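Local coordinates for replication protein A (Methanococcus maripaludis, PDB 3E0E) that probably binds DNA in replication, this part of the longer protein being an OB-fold domain, at residues Y24-F29 against E58-E63. Numbering follows the deposited sequence.
Sequences YPKKEF and ELADFE
The carboxylate of D61 receives K26 on its syn side: NZ lies 2.9 Å from OD2, on the lone pair facing the other oxygen, while OD1 stands farther from NZ at 3.5 Å. The lysine chain reaches this position from one face of the carboxylate, since CD, 3.5 Å from OD2, and CE are both displaced to that side of its plane. A single hydrogen bond within a salt bridge, and not a two-oxygen grip, therefore joins the segments. The second flat group, the carboxylate of E28, contributes OE2 from nearly the reverse direction. The angle OD2–NZ–OE2 is about 169°, too wide for two straight N-H bonds from one tetrahedral ammonium, which agrees with the weak 3.4 Å bond from NZ to E28 OE2. K26 thus separates two like charges, probably easing their repulsion.

K26 reaches out with CG anti to the backbone N (chi1 -178°), followed by a bend at chi3 (61°) that turns the tip to D61. The K26 methylenes lie alongside A60, with K26 CD 3.9 Å from A60 CB, so the aliphatic part covers a buried alanine before the charged end reaches the more open side of the contact. Shortening K26 to alanine would probably leave D61 without its cation, deprive E28 of a weak partner and uncover the methyl of A60. K40, on strand 37-46, donates from NZ to the backbone oxygens of A60 and F62, tying this turn and the residue after it to the sheet.

Residues 24-29 close the long strand 12-29 of the OB-fold barrel, where K27 and F29 pair by backbone bonds with strand 37-46; the 3-10 turn that runs through residues 58-61 occupies the connection between strands 49-56 and 69-78, where many OB folds carry a helix.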
loop_
_atom_site.group_PDB
_atom_site.type_symbol
_atom_site.label_atom_id
_atom_site.label_comp_id
_atom_site.label_asym_id
_atom_site.label_seq_id
_atom_site.Cartn_x
_atom_site.Cartn_y
_atom_site.Cartn_z
ATOM N N TYR A 24 -4.914 8.451 -3.143
ATOM C CA TYR A 24 -5.618 8.980 -4.302
ATOM C C TYR A 24 -7.083 8.574 -4.348
ATOM O O TYR A 24 -7.507 7.664 -3.641
ATOM C CB TYR A 24 -4.896 8.549 -5.580
ATOM C CG TYR A 24 -3.452 8.992 -5.592
ATOM C CD1 TYR A 24 -2.444 8.160 -5.113
ATOM C CD2 TYR A 24 -3.103 10.274 -6.020
ATOM C CE1 TYR A 24 -1.123 8.591 -5.053
ATOM C CE2 TYR A 24 -1.784 10.716 -5.963
ATOM C CZ TYR A 24 -0.800 9.870 -5.477
ATOM O OH TYR A 24 0.502 10.306 -5.400
ATOM N N PRO A 25 -7.882 9.272 -5.167
ATOM C CA PRO A 25 -9.309 8.972 -5.290
ATOM C C PRO A 25 -9.562 7.558 -5.783
ATOM O O PRO A 25 -8.885 7.079 -6.695
ATOM C CB PRO A 25 -9.795 10.014 -6.287
ATOM C CG PRO A 25 -8.884 11.169 -6.039
ATOM C CD PRO A 25 -7.543 10.499 -5.908
ATOM N N LYS A 26 -10.543 6.900 -5.175
ATOM C CA LYS A 26 -10.910 5.543 -5.548
ATOM C C LYS A 26 -11.501 5.536 -6.955
ATOM O O LYS A 26 -12.233 6.452 -7.338
ATOM C CB LYS A 26 -11.939 4.991 -4.553
ATOM C CG LYS A 26 -12.356 3.561 -4.805
ATOM C CD LYS A 26 -13.419 3.098 -3.815
ATOM C CE LYS A 26 -14.697 3.924 -3.905
ATOM N NZ LYS A 26 -15.840 3.255 -3.203
ATOM N N LYS A 27 -11.176 4.502 -7.720
ATOM C CA LYS A 27 -11.679 4.362 -9.082
ATOM C C LYS A 27 -12.509 3.089 -9.156
ATOM O O LYS A 27 -12.036 2.018 -8.785
ATOM C CB LYS A 27 -10.506 4.289 -10.058
ATOM C CG LYS A 27 -9.623 5.530 -10.032
ATOM C CD LYS A 27 -8.327 5.313 -10.787
ATOM C CE LYS A 27 -7.467 6.568 -10.784
ATOM N NZ LYS A 27 -7.155 7.013 -9.396
ATOM N N GLU A 28 -13.748 3.203 -9.628
ATOM C CA GLU A 28 -14.625 2.049 -9.735
ATOM C C GLU A 28 -14.803 1.665 -11.185
ATOM O O GLU A 28 -14.818 2.524 -12.066
ATOM C CB GLU A 28 -15.979 2.348 -9.107
ATOM C CG GLU A 28 -15.895 2.592 -7.622
ATOM C CD GLU A 28 -17.244 2.542 -6.961
ATOM O OE1 GLU A 28 -17.987 1.572 -7.217
ATOM O OE2 GLU A 28 -17.556 3.467 -6.186
ATOM N N PHE A 29 -14.959 0.370 -11.430
ATOM C CA PHE A 29 -15.091 -0.115 -12.792
ATOM C C PHE A 29 -15.712 -1.503 -12.842
ATOM O O PHE A 29 -16.050 -2.080 -11.814
ATOM C CB PHE A 29 -13.701 -0.141 -13.424
ATOM C CG PHE A 29 -12.691 -0.903 -12.616
ATOM C CD1 PHE A 29 -12.475 -2.254 -12.844
ATOM C CD2 PHE A 29 -11.975 -0.276 -11.601
ATOM C CE1 PHE A 29 -11.562 -2.974 -12.075
ATOM C CE2 PHE A 29 -11.060 -0.990 -10.825
ATOM C CZ PHE A 29 -10.854 -2.339 -11.064
ATOM N N GLU A 58 -12.767 -4.412 -2.115
ATOM C CA GLU A 58 -13.164 -3.936 -0.789
ATOM C C GLU A 58 -12.092 -3.146 -0.036
ATOM O O GLU A 58 -12.409 -2.217 0.703
ATOM C CB GLU A 58 -13.645 -5.093 0.094
ATOM C CG GLU A 58 -12.633 -6.196 0.298
ATOM C CD GLU A 58 -12.926 -7.399 -0.566
ATOM O OE1 GLU A 58 -13.177 -8.484 0.000
ATOM O OE2 GLU A 58 -12.911 -7.262 -1.808
ATOM N N LEU A 59 -10.822 -3.499 -0.204
ATOM C CA LEU A 59 -9.789 -2.755 0.500
ATOM C C LEU A 59 -9.679 -1.324 -0.017
ATOM O O LEU A 59 -9.034 -0.484 0.600
ATOM C CB LEU A 59 -8.439 -3.464 0.387
ATOM C CG LEU A 59 -8.337 -4.751 1.208
ATOM C CD1 LEU A 59 -6.929 -5.309 1.095
ATOM C CD2 LEU A 59 -8.676 -4.463 2.664
ATOM N N ALA A 60 -10.310 -1.040 -1.152
ATOM C CA ALA A 60 -10.261 0.309 -1.692
ATOM C C ALA A 60 -11.080 1.242 -0.807
ATOM O O ALA A 60 -10.975 2.461 -0.912
ATOM C CB ALA A 60 -10.796 0.331 -3.122
ATOM N N ASP A 61 -11.905 0.662 0.061
ATOM C CA ASP A 61 -12.723 1.455 0.969
ATOM C C ASP A 61 -12.163 1.463 2.386
ATOM O O ASP A 61 -12.789 1.989 3.309
ATOM C CB ASP A 61 -14.163 0.941 0.967
ATOM C CG ASP A 61 -14.948 1.437 -0.231
ATOM O OD1 ASP A 61 -15.768 0.669 -0.772
ATOM O OD2 ASP A 61 -14.745 2.606 -0.631
ATOM N N PHE A 62 -10.979 0.883 2.555
ATOM C CA PHE A 62 -10.333 0.854 3.863
ATOM C C PHE A 62 -10.063 2.294 4.307
ATOM O O PHE A 62 -9.562 3.105 3.526
ATOM C CB PHE A 62 -9.014 0.089 3.779
ATOM C CG PHE A 62 -8.345 -0.098 5.105
ATOM C CD1 PHE A 62 -8.758 -1.102 5.970
ATOM C CD2 PHE A 62 -7.307 0.739 5.494
ATOM C CE1 PHE A 62 -8.142 -1.270 7.212
ATOM C CE2 PHE A 62 -6.689 0.580 6.726
ATOM C CZ PHE A 62 -7.105 -0.424 7.585
ATOM N N GLU A 63 -10.393 2.610 5.555
ATOM C CA GLU A 63 -10.183 3.960 6.063
ATOM C C GLU A 63 -8.710 4.237 6.347
ATOM O O GLU A 63 -8.168 3.815 7.366
ATOM C CB GLU A 63 -11.018 4.193 7.329
ATOM C CG GLU A 63 -10.761 3.193 8.446
ATOM C CD GLU A 63 -11.512 3.524 9.725
ATOM O OE1 GLU A 63 -12.763 3.497 9.712
ATOM O OE2 GLU A 63 -10.848 3.814 10.744
#